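Local atomic coordinates of lectin 2 (Agrocybe aegerita, PDB entry 4TQK), a protein that binds N-acetylglucosamine in pockets around a beta-propeller and is probably a sugar-recognising fungal lectin. Residues A[57-62]-A[77-82]; A[138-143]-A[153-158]; A[193-198]-A[214-219]; A[247-252]-A[273-278]. The protein carries 1 engineered substitution. All coordinates share one frame; numbering follows the deposited sequence.

Overall arrangement
All four contacts sit in the blades of a beta-propeller and are partly buried. Interaction 1 lies nearest the chain centre. It joins the first strand of one blade to the end of the second. Interaction 2 pairs strands 139-146 and 154-157 of the next blade, and its chemistry is mainly backbone bonds and aliphatic packing. Interactions 3 and 4 involve loops that leave outer strands. Interaction 3 has a salt bridge and a His-carboxylate bond at its exposed rim, while interaction 4 is mostly backbone to backbone. All four reach bound N-acetylglucosamine, interaction 2 through L140, and 3 and 4 share one sugar. Interactions 2 and 3 also touch, through L157 and S198.

Interaction 1 of 4, residues A[57-62]-A[77-82]; sequences TKHVRL and FGNAGV. With NAG (2-acetamido-2-deoxy-beta-D-glucopyranose), chain D.
H59 and N79 both carry CG opposite the carbonyl carbon and beside the backbone N, with chi1 -49° and -67°. These torsions bring the imidazole and the amide together. H59 NE2 donates to N79 OD1 at 2.8 Å. The bond is almost straight, 175° at the hydrogen, and OD1 lies in the ring plane. K58 NZ also donates to N79 OD1, at 3.2 Å, after a bend at chi3. The two donors come from opposite faces of the amide plane, so the oxygen is gripped from both sides. Y106 gives the K58 ammonium a cation-pi partner. H59 ND1 is taken by L55 N, so both ring nitrogens are engaged and the rotation of the ring is fixed. K58 CB covers the centre of one ring face.

The first strand of a propeller blade, from V60, meets the end of the second at F77. K58, H59, G78 and N79 lie in the adjoining loops. V60 and F77 form an antiparallel hydrogen-bonded pair. F77 N to V60 O is 2.8 Å, and the return bond from V60 N to F77 O is weak. V60 and F77 lie side by side on one face of the sheet, with V60 CG1 3.8 Å from F77 CD2. L62 CD1 comes to the ring edge near CE2.

The methyl C8 of the bound sugar sits over the other face of H59, offset toward the rim. N79 N donates to its O7 at 2.9 Å. G78 has no side chain, and its CA lies 3.6 Å from that O7. W54 and N46 also bond the sugar. One water joins K58 O to G78 O.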
# COMPACT_ATOMS: atom_id res chain seq x y z
N THR A 57 -17.69 24.01 6.94
CA THR A 57 -17.60 25.24 7.74
C THR A 57 -17.43 25.00 9.25
O THR A 57 -17.11 25.94 9.99
CB THR A 57 -18.82 26.15 7.48
OG1 THR A 57 -19.99 25.34 7.34
CG2 THR A 57 -18.64 26.95 6.20
N LYS A 58 -17.65 23.77 9.70
CA LYS A 58 -17.55 23.47 11.13
C LYS A 58 -16.45 22.46 11.46
O LYS A 58 -15.85 22.50 12.54
CB LYS A 58 -18.86 22.87 11.66
CG LYS A 58 -20.12 23.59 11.27
CD LYS A 58 -21.35 22.89 11.86
CE LYS A 58 -21.29 22.85 13.39
NZ LYS A 58 -22.52 22.28 14.03
N HIS A 59 -16.18 21.55 10.54
CA HIS A 59 -15.43 20.36 10.91
C HIS A 59 -14.14 20.18 10.12
O HIS A 59 -13.94 20.80 9.08
CB HIS A 59 -16.31 19.13 10.73
CG HIS A 59 -17.68 19.25 11.36
ND1 HIS A 59 -18.83 19.12 10.64
CD2 HIS A 59 -18.03 19.47 12.65
CE1 HIS A 59 -19.87 19.26 11.46
NE2 HIS A 59 -19.42 19.46 12.67
N VAL A 60 -13.28 19.30 10.62
CA VAL A 60 -12.02 18.98 9.98
C VAL A 60 -11.93 17.49 9.70
O VAL A 60 -12.16 16.66 10.59
CB VAL A 60 -10.83 19.41 10.84
CG1 VAL A 60 -9.54 18.79 10.33
CG2 VAL A 60 -10.73 20.95 10.89
N ARG A 61 -11.59 17.13 8.46
CA ARG A 61 -11.55 15.73 8.05
C ARG A 61 -10.21 15.38 7.40
O ARG A 61 -9.81 15.98 6.40
CB ARG A 61 -12.73 15.43 7.13
CG ARG A 61 -14.08 15.44 7.85
CD ARG A 61 -15.26 15.44 6.90
NE ARG A 61 -15.58 16.78 6.42
CZ ARG A 61 -16.54 17.06 5.53
NH1 ARG A 61 -17.29 16.08 5.02
NH2 ARG A 61 -16.75 18.33 5.16
N LEU A 62 -9.53 14.40 7.98
CA LEU A 62 -8.15 14.09 7.60
C LEU A 62 -7.94 12.58 7.48
O LEU A 62 -8.84 11.79 7.75
CB LEU A 62 -7.18 14.62 8.66
CG LEU A 62 -7.31 16.08 9.10
CD1 LEU A 62 -6.40 16.37 10.31
CD2 LEU A 62 -6.99 17.05 7.95
N PHE A 77 -12.82 15.64 13.09
CA PHE A 77 -13.14 16.43 14.27
C PHE A 77 -14.54 16.99 14.06
O PHE A 77 -14.72 17.98 13.34
CB PHE A 77 -12.17 17.61 14.41
CG PHE A 77 -10.74 17.22 14.65
CD1 PHE A 77 -10.16 17.35 15.91
CD2 PHE A 77 -9.95 16.80 13.60
CE1 PHE A 77 -8.84 17.03 16.12
CE2 PHE A 77 -8.61 16.46 13.79
CZ PHE A 77 -8.06 16.58 15.06
N GLY A 78 -15.53 16.37 14.70
CA GLY A 78 -16.92 16.75 14.48
C GLY A 78 -17.51 17.64 15.55
O GLY A 78 -16.82 18.51 16.09
N ASN A 79 -18.78 17.42 15.86
CA ASN A 79 -19.47 18.19 16.89
C ASN A 79 -19.04 17.80 18.30
O ASN A 79 -18.46 18.63 19.01
CB ASN A 79 -21.00 18.09 16.75
CG ASN A 79 -21.51 18.77 15.49
OD1 ASN A 79 -20.92 19.73 15.00
ND2 ASN A 79 -22.62 18.27 14.96
N ALA A 80 -19.29 16.55 18.69
CA ALA A 80 -19.01 16.10 20.06
C ALA A 80 -17.56 15.67 20.33
O ALA A 80 -17.18 15.39 21.47
CB ALA A 80 -19.97 15.00 20.48
N GLY A 81 -16.74 15.63 19.28
CA GLY A 81 -15.34 15.30 19.45
C GLY A 81 -14.72 14.72 18.20
O GLY A 81 -15.17 14.99 17.09
N VAL A 82 -13.67 13.92 18.40
CA VAL A 82 -12.92 13.30 17.32
C VAL A 82 -13.42 11.88 17.08
O VAL A 82 -13.53 11.09 18.02
CB VAL A 82 -11.41 13.25 17.62
CG1 VAL A 82 -10.60 12.84 16.36
CG2 VAL A 82 -10.92 14.58 18.15
C1 NAG D . -22.83 12.75 14.82
C2 NAG D . -21.46 12.73 14.17
C3 NAG D . -21.33 11.46 13.35
C4 NAG D . -21.64 10.25 14.24
C5 NAG D . -22.96 10.44 15.00
C6 NAG D . -23.27 9.31 15.98
C7 NAG D . -20.61 14.95 13.72
C8 NAG D . -20.47 16.05 12.71
N2 NAG D . -21.31 13.89 13.33
O1 NAG D . -23.01 13.96 15.51
O3 NAG D . -20.04 11.39 12.79
O4 NAG D . -21.67 9.08 13.47
O5 NAG D . -22.92 11.66 15.71
O6 NAG D . -22.66 9.58 17.23
O7 NAG D . -20.10 15.06 14.84
O HOH W 1 -15.27 20.86 14.94

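Interaction 2 of 4, residues A[138-143]-A[153-158]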
# COMPACT_ATOMS: atom_id res chain seq x y z
N GLY A 138 -3.26 28.44 23.65
CA GLY A 138 -1.98 27.96 23.19
C GLY A 138 -2.11 26.62 22.47
O GLY A 138 -3.13 26.34 21.83
N VAL A 139 -1.07 25.80 22.59
CA VAL A 139 -1.04 24.51 21.93
C VAL A 139 -1.56 23.44 22.90
O VAL A 139 -1.01 23.26 23.99
CB VAL A 139 0.40 24.18 21.49
CG1 VAL A 139 0.42 22.89 20.71
CG2 VAL A 139 0.96 25.31 20.64
N LEU A 140 -2.65 22.78 22.49
CA LEU A 140 -3.23 21.66 23.24
C LEU A 140 -2.77 20.36 22.60
O LEU A 140 -2.88 20.19 21.39
CB LEU A 140 -4.77 21.69 23.18
CG LEU A 140 -5.65 22.75 23.84
CD1 LEU A 140 -5.60 22.64 25.35
CD2 LEU A 140 -5.23 24.12 23.37
N VAL A 141 -2.30 19.42 23.41
CA VAL A 141 -1.92 18.11 22.90
C VAL A 141 -2.67 16.97 23.61
O VAL A 141 -2.84 16.99 24.84
CB VAL A 141 -0.39 17.87 22.98
CG1 VAL A 141 -0.07 16.39 22.80
CG2 VAL A 141 0.32 18.69 21.92
N SER A 142 -3.15 16.02 22.82
CA SER A 142 -3.72 14.80 23.36
C SER A 142 -2.84 13.63 22.92
O SER A 142 -2.59 13.44 21.72
CB SER A 142 -5.13 14.60 22.85
OG SER A 142 -5.63 13.34 23.28
N ARG A 143 -2.38 12.86 23.90
CA ARG A 143 -1.49 11.75 23.62
C ARG A 143 -2.25 10.52 23.15
O ARG A 143 -3.11 10.00 23.85
CB ARG A 143 -0.60 11.45 24.84
CG ARG A 143 0.32 12.61 25.21
CD ARG A 143 0.84 12.53 26.65
NE ARG A 143 1.76 11.42 26.88
CZ ARG A 143 3.08 11.51 26.76
NH1 ARG A 143 3.64 12.66 26.42
NH2 ARG A 143 3.84 10.44 26.98
N ALA A 153 -6.86 16.44 26.81
CA ALA A 153 -6.28 17.57 26.11
C ALA A 153 -5.52 18.45 27.09
O ALA A 153 -6.09 19.02 28.01
CB ALA A 153 -7.36 18.37 25.38
N THR A 154 -4.21 18.55 26.89
CA THR A 154 -3.34 19.28 27.80
C THR A 154 -2.61 20.43 27.11
O THR A 154 -1.97 20.24 26.07
CB THR A 154 -2.31 18.35 28.42
OG1 THR A 154 -2.96 17.19 28.94
CG2 THR A 154 -1.55 19.06 29.53
N LEU A 155 -2.68 21.62 27.71
CA LEU A 155 -1.96 22.80 27.25
C LEU A 155 -0.46 22.60 27.44
O LEU A 155 0.06 22.78 28.55
CB LEU A 155 -2.37 24.00 28.08
CG LEU A 155 -2.94 25.23 27.41
CD1 LEU A 155 -3.03 26.35 28.45
CD2 LEU A 155 -2.15 25.69 26.17
N VAL A 156 0.26 22.26 26.36
CA VAL A 156 1.70 22.00 26.44
C VAL A 156 2.56 23.25 26.28
O VAL A 156 3.77 23.22 26.53
CB VAL A 156 2.18 20.96 25.42
CG1 VAL A 156 1.65 19.59 25.78
CG2 VAL A 156 1.78 21.35 24.00
N LEU A 157 1.95 24.35 25.85
CA LEU A 157 2.68 25.57 25.56
C LEU A 157 1.71 26.74 25.48
O LEU A 157 0.73 26.70 24.73
CB LEU A 157 3.45 25.41 24.25
CG LEU A 157 4.40 26.53 23.81
CD1 LEU A 157 5.56 26.67 24.78
CD2 LEU A 157 4.92 26.29 22.37
N LYS A 158 1.97 27.79 26.26
CA LYS A 158 1.12 28.98 26.28
C LYS A 158 1.51 30.02 25.22
O LYS A 158 1.92 31.13 25.54
CB LYS A 158 1.12 29.62 27.68
CG LYS A 158 0.32 28.85 28.72
CD LYS A 158 0.59 29.36 30.12
CE LYS A 158 -0.50 28.95 31.11
NZ LYS A 158 -0.51 27.49 31.37
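V156 reaches across to V139 and V141 from the neighbouring strand. Its CB stands 4.2 Å from V139 O, loosely above that carbonyl. From there the side chain forks. CG1 lies opposite the carbonyl carbon, chi1 -69°, and meets V141 CB at 3.9 Å. CG2 falls between the backbone N and the carbonyl carbon, which turns it in toward the partner strand. It comes 3.4 Å from V139 O and 3.7 Å from V141 CG2. V139 CG1 is also in contact with V156 CG2. This branch therefore touches both valines as well as the V139 carbonyl oxygen.

V156 can do this because the register slips by one residue here. V139 pairs with L157, but L140 pairs with L155, and V156 is the extra residue. V156 N still donates to V139 O, somewhat bent at 143°. V139 N donates to L157 O at 2.9 Å. Further along, V141 N binds T154 O at 2.8 Å and is nearly straight, 171°. T154 N returns a bond to V141 O.

On the other face L140 CD1 meets L155 CG at 4.2 Å, and L155 CD2 folds back toward G138 CA. L140 also touches a bound sugar. Behind V139 lie I132 and F134 of the adjoining strand. The T154 hydroxyl is bonded to P152 O and stays out of the valine cluster. This is a beta bulge in the antiparallel pair formed by strands 139-146 and 154-157 of a propeller blade.

Interaction 3 of 4, residues A[193-198]-A[214-219]; sequences KHVFIS and DNFCID. With NAG (2-acetamido-2-deoxy-beta-D-glucopyranose), chain F.
V195 and C217 form the tight inner part of this contact. V195 CG2 lies 3.5 Å from N215 O and 4.0 Å from F216 CB. CG2 is on the branch opposite the carbonyl carbon, which aims it at the loop. C217 SG points across to the strand end and comes 3.2 Å from H194 O. V188 and F190 of the adjoining strand back V195 on its own side.

The rim is polar and more open. H194 ND1 donates to D214 OD1 at 2.6 Å, a short His-carboxylate bond. The oxygen is in the ring plane, but it is met on its anti side and 31° out of the carboxylate plane. Ring and carboxylate are turned 70° apart. The nearby carboxylate would probably favour a proton on ND1. Farther out, K193 bends at chi3 and chi4 and runs alongside D219. Its NZ makes a salt bridge to D219 OD2 at 3.0 Å, from above the carboxylate plane. Both residues are exposed.

N215 faces away from the strand toward the sugar. N215 OD1 receives F216 N on a lone pair and also the O3 hydroxyl of the sugar. N215 ND2 donates to O4 at 2.8 Å. G221, W223 and K248 complete the hydrogen bonding. The loop, with a G1 beta bulge at F216 and C217, thus helps form an N-acetylglucosamine pocket between two successive propeller blades.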
# COMPACT_ATOMS: atom_id res chain seq x y z
N LYS A 193 6.00 39.97 13.73
CA LYS A 193 7.30 40.53 13.39
C LYS A 193 8.40 39.50 13.18
O LYS A 193 9.49 39.84 12.73
CB LYS A 193 7.75 41.53 14.47
CG LYS A 193 6.75 42.63 14.76
CD LYS A 193 7.37 43.72 15.61
CE LYS A 193 8.20 44.68 14.76
NZ LYS A 193 7.45 45.92 14.41
N HIS A 194 8.12 38.24 13.51
CA HIS A 194 9.13 37.19 13.36
C HIS A 194 8.52 35.85 12.99
O HIS A 194 7.36 35.57 13.29
CB HIS A 194 9.94 36.98 14.65
CG HIS A 194 10.25 38.24 15.40
ND1 HIS A 194 11.43 38.93 15.23
CD2 HIS A 194 9.53 38.92 16.33
CE1 HIS A 194 11.42 40.00 16.02
NE2 HIS A 194 10.28 40.01 16.69
N VAL A 195 9.33 35.02 12.36
CA VAL A 195 9.05 33.61 12.29
C VAL A 195 9.61 33.04 13.59
O VAL A 195 10.78 33.28 13.92
CB VAL A 195 9.76 32.92 11.11
CG1 VAL A 195 9.42 31.45 11.09
CG2 VAL A 195 9.39 33.60 9.78
N PHE A 196 8.76 32.34 14.34
CA PHE A 196 9.18 31.70 15.58
C PHE A 196 9.25 30.21 15.36
O PHE A 196 8.53 29.67 14.53
CB PHE A 196 8.18 31.95 16.70
CG PHE A 196 8.01 33.39 17.08
CD1 PHE A 196 8.84 33.97 18.03
CD2 PHE A 196 7.00 34.15 16.52
CE1 PHE A 196 8.67 35.28 18.40
CE2 PHE A 196 6.83 35.48 16.90
CZ PHE A 196 7.66 36.04 17.84
N ILE A 197 10.10 29.54 16.12
CA ILE A 197 10.08 28.09 16.16
C ILE A 197 9.95 27.65 17.62
O ILE A 197 10.47 28.30 18.52
CB ILE A 197 11.32 27.46 15.45
CG1 ILE A 197 11.70 26.13 16.09
CG2 ILE A 197 12.50 28.38 15.50
CD1 ILE A 197 13.18 25.84 16.05
N SER A 198 9.21 26.57 17.85
CA SER A 198 9.21 25.93 19.16
C SER A 198 9.75 24.53 19.01
O SER A 198 9.10 23.67 18.40
CB SER A 198 7.80 25.89 19.76
OG SER A 198 7.55 27.06 20.51
N ASP A 214 13.50 37.60 10.93
CA ASP A 214 12.77 38.85 10.95
C ASP A 214 12.26 39.20 9.56
O ASP A 214 12.63 40.22 8.98
CB ASP A 214 13.64 39.97 11.53
CG ASP A 214 14.22 39.62 12.91
OD1 ASP A 214 13.52 38.95 13.71
OD2 ASP A 214 15.37 40.00 13.19
N ASN A 215 11.40 38.32 9.03
CA ASN A 215 10.84 38.46 7.69
C ASN A 215 9.67 37.50 7.52
O ASN A 215 9.29 36.81 8.46
CB ASN A 215 11.91 38.18 6.63
CG ASN A 215 11.74 39.02 5.39
OD1 ASN A 215 10.65 39.09 4.81
ND2 ASN A 215 12.82 39.69 4.98
N PHE A 216 9.09 37.46 6.32
CA PHE A 216 8.04 36.51 5.95
C PHE A 216 6.75 36.74 6.72
O PHE A 216 5.89 35.86 6.76
CB PHE A 216 8.50 35.06 6.15
CG PHE A 216 9.60 34.62 5.21
CD1 PHE A 216 9.34 34.44 3.86
CD2 PHE A 216 10.87 34.35 5.68
CE1 PHE A 216 10.34 34.03 2.99
CE2 PHE A 216 11.87 33.93 4.82
CZ PHE A 216 11.61 33.77 3.48
N CYS A 217 6.61 37.91 7.33
CA CYS A 217 5.50 38.20 8.23
C CYS A 217 4.73 39.44 7.80
O CYS A 217 5.23 40.28 7.03
CB CYS A 217 6.01 38.36 9.66
SG CYS A 217 6.74 36.86 10.38
N ILE A 218 3.51 39.56 8.34
CA ILE A 218 2.65 40.69 8.05
C ILE A 218 3.29 42.02 8.46
O ILE A 218 3.09 43.04 7.80
CB ILE A 218 1.26 40.53 8.71
CG1 ILE A 218 0.39 41.75 8.44
CG2 ILE A 218 1.39 40.26 10.21
CD1 ILE A 218 -0.98 41.64 9.07
N ASP A 219 4.06 42.01 9.54
CA ASP A 219 4.74 43.22 9.96
C ASP A 219 6.25 43.05 9.91
O ASP A 219 6.99 43.71 10.64
CB ASP A 219 4.30 43.66 11.37
CG ASP A 219 4.75 45.06 11.70
OD1 ASP A 219 4.90 45.86 10.74
OD2 ASP A 219 4.96 45.37 12.90
C1 NAG F . 10.16 42.91 0.21
C2 NAG F . 9.92 41.47 0.65
C3 NAG F . 10.76 41.19 1.88
C4 NAG F . 12.22 41.51 1.57
C5 NAG F . 12.36 42.92 1.01
C6 NAG F . 13.81 43.22 0.62
C7 NAG F . 7.70 40.66 0.05
C8 NAG F . 6.31 40.39 0.54
N2 NAG F . 8.52 41.24 0.92
O1 NAG F . 9.37 43.17 -0.91
O3 NAG F . 10.61 39.85 2.22
O4 NAG F . 13.01 41.37 2.74
O5 NAG F . 11.51 43.09 -0.11
O6 NAG F . 13.93 44.57 0.22
O7 NAG F . 8.01 40.36 -1.10

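Interaction 4 of 4, residues A[247-252]-A[273-278]; sequences GKAGCW and GTDKGW. With NAG (2-acetamido-2-deoxy-beta-D-glucopyranose), chain G; NAG (2-acetamido-2-deoxy-beta-D-glucopyranose), chain F.
T274 and K248 meet where a turn within one propeller blade touches the connection to the next, between two sugar pockets. The segment 247-250 is the tight turn between the second and third strands of the blade, closed by G247 N to G250 O. Residues 273-278 follow its outer strand.

T274 and K248 cross obliquely. T274 OG1 sits between its own backbone N and carbonyl carbon, chi1 58°; this places it 3.4 Å from K248 CA and 3.7 Å from K248 CG. Beyond CG the lysine runs extended and away. H228 touches both residues. D275 also points at the turn, but its position against K248 is doubtful in the model. Backbone bonding supports the packing: T274 N donates to G247 O at 3.3 Å. G273, lacking a side chain, fits closely against G247 O.

The two tryptophans do not cross the contact. They face the sugars on its two flanks. W252 lays one face against C4 of the sugar whose O7 takes K248 N at 3.0 Å. W278 has C8 of the other sugar over one face, offset toward the rim. K276 O accepts from N2 of that sugar at 2.8 Å, and D271, N303 and Y307 also bond it. The indole edge of W278 faces the same sugar: NE1 donates to O3 at 2.7 Å, with O3 in the ring plane.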
# COMPACT_ATOMS: atom_id res chain seq x y z
N GLY A 247 6.65 36.09 -2.73
CA GLY A 247 6.45 37.46 -2.30
C GLY A 247 5.89 38.34 -3.40
O GLY A 247 5.06 37.90 -4.20
N LYS A 248 6.35 39.58 -3.44
CA LYS A 248 5.96 40.52 -4.50
C LYS A 248 6.80 40.33 -5.77
O LYS A 248 6.27 40.13 -6.86
CB LYS A 248 6.10 41.95 -4.01
CG LYS A 248 5.10 42.33 -2.93
CD LYS A 248 5.33 43.75 -2.49
CE LYS A 248 4.51 44.10 -1.26
NZ LYS A 248 4.87 45.47 -0.81
N ALA A 249 8.12 40.41 -5.62
CA ALA A 249 9.04 40.34 -6.75
C ALA A 249 9.42 38.92 -7.15
O ALA A 249 10.14 38.72 -8.12
CB ALA A 249 10.27 41.17 -6.46
N GLY A 250 8.94 37.93 -6.40
CA GLY A 250 9.24 36.54 -6.68
C GLY A 250 9.32 35.70 -5.42
O GLY A 250 8.72 36.05 -4.41
N CYS A 251 10.07 34.60 -5.47
CA CYS A 251 10.19 33.69 -4.33
C CYS A 251 11.42 34.01 -3.50
O CYS A 251 12.53 34.12 -4.02
CB CYS A 251 10.25 32.23 -4.78
SG CYS A 251 8.85 31.69 -5.76
N TRP A 252 11.21 34.15 -2.21
CA TRP A 252 12.27 34.42 -1.26
C TRP A 252 12.42 33.18 -0.40
O TRP A 252 11.44 32.47 -0.16
CB TRP A 252 11.88 35.58 -0.35
CG TRP A 252 11.78 36.88 -1.04
CD1 TRP A 252 10.73 37.35 -1.75
CD2 TRP A 252 12.78 37.91 -1.07
NE1 TRP A 252 11.00 38.60 -2.24
CE2 TRP A 252 12.26 38.97 -1.84
CE3 TRP A 252 14.06 38.02 -0.54
CZ2 TRP A 252 12.98 40.13 -2.08
CZ3 TRP A 252 14.78 39.19 -0.79
CH2 TRP A 252 14.23 40.23 -1.54
N GLY A 273 5.26 35.66 -7.92
CA GLY A 273 4.75 36.66 -7.00
C GLY A 273 3.71 37.59 -7.61
O GLY A 273 3.48 37.59 -8.82
N THR A 274 3.09 38.39 -6.76
CA THR A 274 2.08 39.36 -7.19
C THR A 274 2.56 40.25 -8.35
O THR A 274 1.78 40.58 -9.25
CB THR A 274 1.64 40.26 -6.02
OG1 THR A 274 2.78 40.94 -5.48
CG2 THR A 274 1.03 39.41 -4.92
N ASP A 275 3.83 40.64 -8.34
CA ASP A 275 4.37 41.43 -9.44
C ASP A 275 4.18 40.78 -10.81
O ASP A 275 4.09 41.48 -11.82
CB ASP A 275 5.85 41.74 -9.23
CG ASP A 275 6.07 42.76 -8.15
OD1 ASP A 275 5.09 43.41 -7.75
OD2 ASP A 275 7.22 42.93 -7.72
N LYS A 276 4.15 39.46 -10.86
CA LYS A 276 3.94 38.78 -12.13
C LYS A 276 2.52 38.22 -12.28
O LYS A 276 2.28 37.26 -13.02
CB LYS A 276 5.02 37.75 -12.40
CG LYS A 276 6.37 38.41 -12.42
CD LYS A 276 7.11 38.11 -13.71
CE LYS A 276 8.53 38.63 -13.65
NZ LYS A 276 9.35 38.03 -14.75
N GLY A 277 1.59 38.86 -11.59
CA GLY A 277 0.19 38.62 -11.81
C GLY A 277 -0.41 37.52 -10.97
O GLY A 277 -1.61 37.25 -11.08
N TRP A 278 0.40 36.88 -10.13
CA TRP A 278 -0.09 35.78 -9.31
C TRP A 278 -1.03 36.28 -8.20
O TRP A 278 -0.67 37.17 -7.41
CB TRP A 278 1.07 34.95 -8.76
CG TRP A 278 1.85 34.29 -9.86
CD1 TRP A 278 2.73 34.90 -10.70
CD2 TRP A 278 1.77 32.92 -10.28
NE1 TRP A 278 3.21 34.00 -11.61
CE2 TRP A 278 2.65 32.78 -11.37
CE3 TRP A 278 1.06 31.81 -9.83
CZ2 TRP A 278 2.84 31.56 -12.02
CZ3 TRP A 278 1.25 30.60 -10.47
CH2 TRP A 278 2.13 30.48 -11.55
C1 NAG G . 2.69 35.76 -16.59
C2 NAG G . 2.81 34.68 -15.52
C3 NAG G . 4.25 34.81 -15.04
C4 NAG G . 5.19 34.58 -16.22
C5 NAG G . 4.83 35.48 -17.41
C6 NAG G . 5.67 35.18 -18.64
C7 NAG G . 0.75 34.09 -14.28
C8 NAG G . -0.07 34.38 -13.06
N2 NAG G . 1.84 34.85 -14.45
O1 NAG G . 1.35 35.98 -16.93
O3 NAG G . 4.53 33.91 -13.99
O4 NAG G . 6.49 34.87 -15.81
O5 NAG G . 3.46 35.35 -17.70
O6 NAG G . 5.48 33.85 -19.06
O7 NAG G . 0.39 33.20 -15.05
C1 NAG F . 10.16 42.91 0.21
C2 NAG F . 9.92 41.47 0.65
C3 NAG F . 10.76 41.19 1.88
C4 NAG F . 12.22 41.51 1.57
C5 NAG F . 12.36 42.92 1.01
C6 NAG F . 13.81 43.22 0.62
C7 NAG F . 7.70 40.66 0.05
C8 NAG F . 6.31 40.39 0.54
N2 NAG F . 8.52 41.24 0.92
O1 NAG F . 9.37 43.17 -0.91
O3 NAG F . 10.61 39.85 2.22
O4 NAG F . 13.01 41.37 2.74
O5 NAG F . 11.51 43.09 -0.11
O6 NAG F . 13.93 44.57 0.22
O7 NAG F . 8.01 40.36 -1.10